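Local coordinates for haloacid dehalogenase-like hydrolase (Klebsiella pneumoniae subsp. pneumoniae, PDB 3PGV), which is probably a magnesium-dependent phosphatase of the Cof family within the haloacid dehalogenase-like hydrolase superfamily, at residues V121-V124 with E129-M132; T83-R88 with C200-A205. One frame throughout, in Å; residues are numbered along the deposited sequence.

Contact 1: V121-V124 with E129-M132. With EDO (1,2-ethanediol), chain I.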
ATOM      1  N   VAL A 121      14.197  -7.304 -11.470  1.00 30.48           N
ATOM      2  CA  VAL A 121      15.009  -6.424 -10.630  1.00 31.48           C
ATOM      3  C   VAL A 121      14.514  -6.554  -9.174  1.00 34.07           C
ATOM      4  O   VAL A 121      13.300  -6.521  -8.928  1.00 32.26           O
ATOM      5  CB  VAL A 121      14.976  -4.935 -11.115  1.00 36.19           C
ATOM      6  CG1 VAL A 121      15.625  -4.004 -10.092  1.00 35.97           C
ATOM      7  CG2 VAL A 121      15.640  -4.784 -12.486  1.00 36.64           C
ATOM      8  N   THR A 122      15.439  -6.784  -8.227  1.00 30.75           N
ATOM      9  CA  THR A 122      15.077  -6.895  -6.811  1.00 29.57           C
ATOM     10  C   THR A 122      15.209  -5.533  -6.117  1.00 34.81           C
ATOM     11  O   THR A 122      16.285  -4.920  -6.145  1.00 34.62           O
ATOM     12  CB  THR A 122      15.907  -7.979  -6.119  1.00 31.82           C
ATOM     13  OG1 THR A 122      15.734  -9.212  -6.819  1.00 34.08           O
ATOM     14  CG2 THR A 122      15.525  -8.154  -4.621  1.00 23.37           C
ATOM     15  N   ASN A 123      14.116  -5.065  -5.496  1.00 31.15           N
ATOM     16  CA  ASN A 123      14.097  -3.785  -4.797  1.00 30.88           C
ATOM     17  C   ASN A 123      13.884  -4.001  -3.321  1.00 33.92           C
ATOM     18  O   ASN A 123      13.157  -4.916  -2.930  1.00 34.08           O
ATOM     19  CB  ASN A 123      13.010  -2.877  -5.352  1.00 28.65           C
ATOM     20  CG  ASN A 123      13.158  -2.547  -6.798  1.00 36.45           C
ATOM     21  OD1 ASN A 123      13.639  -1.490  -7.157  1.00 30.43           O
ATOM     22  ND2 ASN A 123      12.674  -3.419  -7.663  1.00 36.53           N
ATOM     23  N   VAL A 124      14.507  -3.157  -2.492  1.00 28.98           N
ATOM     24  CA  VAL A 124      14.422  -3.283  -1.039  1.00 28.07           C
ATOM     25  C   VAL A 124      14.161  -1.907  -0.397  1.00 33.27           C
ATOM     26  O   VAL A 124      14.856  -0.938  -0.716  1.00 31.65           O
ATOM     27  CB  VAL A 124      15.735  -3.921  -0.466  1.00 30.47           C
ATOM     28  CG1 VAL A 124      15.689  -4.003   1.051  1.00 29.21           C
ATOM     29  CG2 VAL A 124      15.998  -5.292  -1.075  1.00 29.60           C
ATOM     30  N   GLU A 129      15.819   4.069   3.280  1.00 36.04           N
ATOM     31  CA  GLU A 129      16.584   3.884   2.043  1.00 35.65           C
ATOM     32  C   GLU A 129      15.953   2.903   1.075  1.00 35.87           C
ATOM     33  O   GLU A 129      15.280   1.955   1.487  1.00 31.77           O
ATOM     34  CB  GLU A 129      18.031   3.485   2.340  1.00 38.01           C
ATOM     35  CG  GLU A 129      18.844   4.580   3.004  1.00 44.83           C
ATOM     36  CD  GLU A 129      20.313   4.240   3.136  1.00 62.96           C
ATOM     37  OE1 GLU A 129      20.624   3.136   3.642  1.00 55.57           O
ATOM     38  OE2 GLU A 129      21.155   5.071   2.720  1.00 47.96           O
ATOM     39  N   TRP A 130      16.225   3.098  -0.211  1.00 34.07           N
ATOM     40  CA  TRP A 130      15.748   2.247  -1.271  1.00 33.36           C
ATOM     41  C   TRP A 130      16.929   1.622  -1.971  1.00 38.21           C
ATOM     42  O   TRP A 130      17.839   2.332  -2.401  1.00 37.61           O
ATOM     43  CB  TRP A 130      14.872   3.061  -2.241  1.00 32.08           C
ATOM     44  CG  TRP A 130      14.567   2.405  -3.556  1.00 32.83           C
ATOM     45  CD1 TRP A 130      14.352   1.076  -3.784  1.00 34.97           C
ATOM     46  CD2 TRP A 130      14.216   3.085  -4.781  1.00 33.16           C
ATOM     47  NE1 TRP A 130      13.987   0.876  -5.105  1.00 34.26           N
ATOM     48  CE2 TRP A 130      13.851   2.096  -5.722  1.00 35.87           C
ATOM     49  CE3 TRP A 130      14.173   4.439  -5.167  1.00 35.62           C
ATOM     50  CZ2 TRP A 130      13.524   2.408  -7.042  1.00 36.14           C
ATOM     51  CZ3 TRP A 130      13.834   4.750  -6.474  1.00 37.55           C
ATOM     52  CH2 TRP A 130      13.515   3.744  -7.398  1.00 37.64           C
ATOM     53  N   TYR A 131      16.984   0.273  -1.969  1.00 34.37           N
ATOM     54  CA  TYR A 131      18.063  -0.475  -2.598  1.00 34.16           C
ATOM     55  C   TYR A 131      17.579  -1.248  -3.798  1.00 37.87           C
ATOM     56  O   TYR A 131      16.424  -1.667  -3.845  1.00 37.81           O
ATOM     57  CB  TYR A 131      18.755  -1.406  -1.586  1.00 34.86           C
ATOM     58  CG  TYR A 131      19.621  -0.666  -0.593  1.00 37.30           C
ATOM     59  CD1 TYR A 131      19.091  -0.189   0.611  1.00 38.76           C
ATOM     60  CD2 TYR A 131      20.961  -0.402  -0.868  1.00 38.91           C
ATOM     61  CE1 TYR A 131      19.885   0.504   1.527  1.00 39.80           C
ATOM     62  CE2 TYR A 131      21.755   0.318   0.022  1.00 40.40           C
ATOM     63  CZ  TYR A 131      21.217   0.759   1.228  1.00 46.11           C
ATOM     64  OH  TYR A 131      22.007   1.438   2.126  1.00 43.85           O
HETATM   65  N   MSE A 132      18.457  -1.437  -4.769  1.00 34.79           N
HETATM   66  CA  MSE A 132      18.154  -2.138  -6.008  1.00 33.61           C
HETATM   67  C   MSE A 132      19.355  -3.010  -6.356  1.00 39.23           C
HETATM   68  O   MSE A 132      20.491  -2.585  -6.144  1.00 40.00           O
HETATM   69  CB  MSE A 132      17.911  -1.116  -7.108  1.00 36.16           C
HETATM   70  CG  MSE A 132      16.747  -1.426  -7.960  1.00 41.56           C
HETATM   71 SE   MSE A 132      16.334   0.032  -9.180  0.75 49.80          SE
HETATM   72  CE  MSE A 132      17.935   0.144 -10.092  1.00 47.72           C
TER
HETATM   73  C1  EDO I 277      18.855   5.552  -0.916  1.00 57.75           C
HETATM   74  O1  EDO I 277      20.044   6.315  -0.669  1.00 61.02           O
HETATM   75  C2  EDO I 277      17.663   6.297  -0.323  1.00 56.49           C
HETATM   76  O2  EDO I 277      16.432   5.745  -0.818  1.00 58.46           O
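On the antiparallel beta hairpin of strands 121-126 and 129-132, in the six-stranded sheet, the indole of Trp130 meets Asn123 with its edge: Trp130 NE1 gives a hydrogen bond to Asn123 OD1 at 3.2 Å, and the acceptor lies only 7° out of the ring plane. The amide is turned 27° from that plane, and the bond arrives in the carbonyl plane on a lone pair of OD1. At the same edge, in plane, sit Asn123 CB and the carbonyl oxygen of Val124, while Tyr125 stacks edge-to-face with the indole. Val124 and Tyr131 form a hydrogen-bonded pair, N to O 2.8 Å in both directions; their side chains share one face, Asn123 and Met132 the other. There the selenomethionine Met132 runs alongside Asn123, with Met132 CG 3.2 Å from Asn123 OD1 and 3.5 Å from Val121 CG1. A chi1 of -60° sets CG of Asn123 beside its backbone N, where OD1 meets Trp130 NE1. OD1 also accepts from Arg136, and ND2 bonds Phe167 O and Thr169 OG1; together these probably fix the amide's rotation. Trp130 N donates to O2 of a 1,2-ethanediol, probably from the crystallisation liquor, at 2.7 Å; the diol also bonds Asn149 O. Tyr131 OH donates to Glu129 OE1 at 2.7 Å, from above the carboxylate plane.

Contact 2: T83-R88 with C200-A205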
ATOM      1  N   THR A  83       2.099   3.107   5.256  1.00 28.75           N
ATOM      2  CA  THR A  83       3.000   2.977   4.099  1.00 28.49           C
ATOM      3  C   THR A  83       3.646   1.584   4.049  1.00 32.19           C
ATOM      4  O   THR A  83       3.436   0.780   4.958  1.00 32.24           O
ATOM      5  CB  THR A  83       4.031   4.104   4.073  1.00 32.76           C
ATOM      6  OG1 THR A  83       4.835   4.040   5.257  1.00 28.72           O
ATOM      7  CG2 THR A  83       3.390   5.488   3.915  1.00 25.93           C
ATOM      8  N   SER A  84       4.385   1.285   2.958  1.00 28.67           N
ATOM      9  CA  SER A  84       5.012  -0.035   2.729  1.00 27.76           C
ATOM     10  C   SER A  84       4.026  -1.195   2.999  1.00 29.62           C
ATOM     11  O   SER A  84       4.400  -2.216   3.586  1.00 27.53           O
ATOM     12  CB  SER A  84       6.291  -0.190   3.554  1.00 30.80           C
ATOM     13  OG  SER A  84       7.321   0.666   3.086  1.00 34.30           O
ATOM     14  N   ASN A  85       2.752  -1.015   2.559  1.00 27.07           N
ATOM     15  CA  ASN A  85       1.676  -2.013   2.668  1.00 26.33           C
ATOM     16  C   ASN A  85       1.413  -2.457   4.091  1.00 29.88           C
ATOM     17  O   ASN A  85       1.129  -3.620   4.323  1.00 28.40           O
ATOM     18  CB  ASN A  85       1.948  -3.209   1.762  1.00 26.66           C
ATOM     19  CG  ASN A  85       1.941  -2.861   0.312  1.00 38.11           C
ATOM     20  OD1 ASN A  85       0.968  -2.330  -0.214  1.00 28.70           O
ATOM     21  ND2 ASN A  85       2.986  -3.236  -0.383  1.00 30.01           N
ATOM     22  N   GLY A  86       1.487  -1.521   5.036  1.00 28.81           N
ATOM     23  CA  GLY A  86       1.198  -1.809   6.439  1.00 28.12           C
ATOM     24  C   GLY A  86       2.411  -2.079   7.303  1.00 32.02           C
ATOM     25  O   GLY A  86       2.269  -2.286   8.501  1.00 32.77           O
ATOM     26  N   ALA A  87       3.618  -2.087   6.714  1.00 28.89           N
ATOM     27  CA  ALA A  87       4.840  -2.318   7.496  1.00 28.09           C
ATOM     28  C   ALA A  87       5.164  -1.102   8.365  1.00 34.26           C
ATOM     29  O   ALA A  87       5.846  -1.235   9.375  1.00 35.92           O
ATOM     30  CB  ALA A  87       6.002  -2.638   6.573  1.00 27.83           C
ATOM     31  N   ARG A  88       4.626   0.084   7.994  1.00 29.29           N
ATOM     32  CA  ARG A  88       4.849   1.315   8.739  1.00 29.54           C
ATOM     33  C   ARG A  88       3.530   2.055   8.969  1.00 33.85           C
ATOM     34  O   ARG A  88       2.660   2.065   8.095  1.00 33.69           O
ATOM     35  CB  ARG A  88       5.820   2.254   7.965  1.00 31.93           C
ATOM     36  CG  ARG A  88       7.239   1.708   7.741  1.00 39.33           C
ATOM     37  CD  ARG A  88       8.059   1.727   9.002  1.00 46.26           C
ATOM     38  NE  ARG A  88       9.481   1.472   8.747  1.00 49.61           N
ATOM     39  CZ  ARG A  88      10.017   0.256   8.668  1.00 61.72           C
ATOM     40  NH1 ARG A  88       9.247  -0.824   8.762  1.00 44.39           N
ATOM     41  NH2 ARG A  88      11.318   0.110   8.463  1.00 46.10           N
ATOM     42  N   CYS A 200       4.898  -5.612 -10.456  1.00 29.01           N
ATOM     43  CA  CYS A 200       5.548  -5.435  -9.164  1.00 28.35           C
ATOM     44  C   CYS A 200       5.027  -6.424  -8.134  1.00 31.25           C
ATOM     45  O   CYS A 200       3.893  -6.303  -7.678  1.00 30.54           O
ATOM     46  CB  CYS A 200       5.406  -3.995  -8.686  1.00 28.37           C
ATOM     47  SG  CYS A 200       6.339  -3.624  -7.185  1.00 32.37           S
ATOM     48  N   LEU A 201       5.839  -7.444  -7.812  1.00 27.61           N
ATOM     49  CA  LEU A 201       5.490  -8.483  -6.837  1.00 25.03           C
ATOM     50  C   LEU A 201       6.157  -8.165  -5.515  1.00 29.61           C
ATOM     51  O   LEU A 201       7.385  -8.120  -5.446  1.00 29.06           O
ATOM     52  CB  LEU A 201       5.945  -9.864  -7.361  1.00 25.29           C
ATOM     53  CG  LEU A 201       5.599 -11.079  -6.480  1.00 28.09           C
ATOM     54  CD1 LEU A 201       4.083 -11.171  -6.232  1.00 25.74           C
ATOM     55  CD2 LEU A 201       6.121 -12.351  -7.096  1.00 30.42           C
ATOM     56  N   GLU A 202       5.352  -7.884  -4.472  1.00 27.70           N
ATOM     57  CA  GLU A 202       5.859  -7.393  -3.189  1.00 28.26           C
ATOM     58  C   GLU A 202       5.817  -8.415  -2.085  1.00 32.61           C
ATOM     59  O   GLU A 202       4.913  -9.269  -2.046  1.00 31.53           O
ATOM     60  CB  GLU A 202       5.116  -6.118  -2.770  1.00 29.70           C
ATOM     61  CG  GLU A 202       4.944  -5.142  -3.926  1.00 37.31           C
ATOM     62  CD  GLU A 202       4.617  -3.718  -3.548  1.00 44.09           C
ATOM     63  OE1 GLU A 202       4.695  -3.384  -2.345  1.00 47.59           O
ATOM     64  OE2 GLU A 202       4.414  -2.906  -4.471  1.00 44.17           O
ATOM     65  N   VAL A 203       6.793  -8.327  -1.148  1.00 28.53           N
ATOM     66  CA  VAL A 203       6.860  -9.237  -0.004  1.00 27.30           C
ATOM     67  C   VAL A 203       7.007  -8.459   1.273  1.00 28.61           C
ATOM     68  O   VAL A 203       7.971  -7.711   1.435  1.00 28.92           O
ATOM     69  CB  VAL A 203       7.983 -10.319  -0.147  1.00 30.89           C
ATOM     70  CG1 VAL A 203       7.894 -11.342   0.984  1.00 30.90           C
ATOM     71  CG2 VAL A 203       7.911 -11.012  -1.504  1.00 30.92           C
HETATM   72  N   MSE A 204       6.047  -8.627   2.188  1.00 23.43           N
HETATM   73  CA  MSE A 204       6.093  -8.043   3.525  1.00 21.45           C
HETATM   74  C   MSE A 204       6.111  -9.182   4.543  1.00 30.08           C
HETATM   75  O   MSE A 204       5.895 -10.340   4.174  1.00 30.26           O
HETATM   76  CB  MSE A 204       4.856  -7.138   3.775  1.00 22.00           C
HETATM   77  CG  MSE A 204       4.932  -5.770   3.098  1.00 25.04           C
HETATM   78 SE   MSE A 204       4.810  -5.839   1.159  0.75 30.37          SE
HETATM   79  CE  MSE A 204       3.079  -6.837   0.938  1.00 27.26           C
ATOM     80  N   ALA A 205       6.344  -8.864   5.832  1.00 28.21           N
ATOM     81  CA  ALA A 205       6.331  -9.893   6.897  1.00 27.98           C
ATOM     82  C   ALA A 205       4.948 -10.462   7.031  1.00 34.39           C
ATOM     83  O   ALA A 205       3.970  -9.779   6.720  1.00 34.62           O
ATOM     84  CB  ALA A 205       6.761  -9.277   8.223  1.00 28.28           C
TER
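Asn85 reaches from its loop to strand 200-205 and touches two side chains there, Glu202 and the selenomethionine Met204. Its ND2 lies 2.6 Å from Glu202 OE1, but the angle of 119° at the hydrogen makes this a weak hydrogen bond. Amide and carboxylate planes are 55° apart, and the two side chains cross at about a right angle. Met204 supplies the apolar side of the contact: its chain, bent at chi2 and chi3, brings SE to 3.5 Å from Asn85 ND2 and CE to 3.9 Å from Asn85 CB, while Met204 CG rests 3.6 Å from Ser84 O. One shell out, stronger partners set both polar ends. Lys165 makes a salt bridge to Glu202 OE1, Ser196 OG bonds OE2, and Asn236 ND2 donates to Asn85 OD1; the lysine would probably stabilise the charged carboxylate. The loop itself is braced by a backbone hydrogen bond from Gly86 N to Thr83 O, 3.0 Å, and Ala87 and Arg88 both face Thr83 in a classic beta bulge. With the side chain of calcium-binding Asp27 about 7 Å from that of Asn85, this is a contact between core and cap beside the metal site, an arrangement consistent with the cleft of a capped HAD phosphatase.

Overall arrangement
Contacts 1 and 2 both reach one sheet without touching each other: their centres are 13 Å apart and their nearest atoms about 6 Å. In that six-stranded sheet, strand 163-169 lies between the hairpin of contact 1 and strand 200-205 of contact 2. Along the chain, contact 1 is nested inside the loop that contact 2 closes. The second contact crosses from this sheet to the eight-stranded one bearing the calcium site, at the probable active-site cleft, and its Asn85 side chain is about 8 Å from the ion. A bound EPE buffer molecule lies about 5 Å from the Asn85 side chain and about 9 Å from that of Trp130.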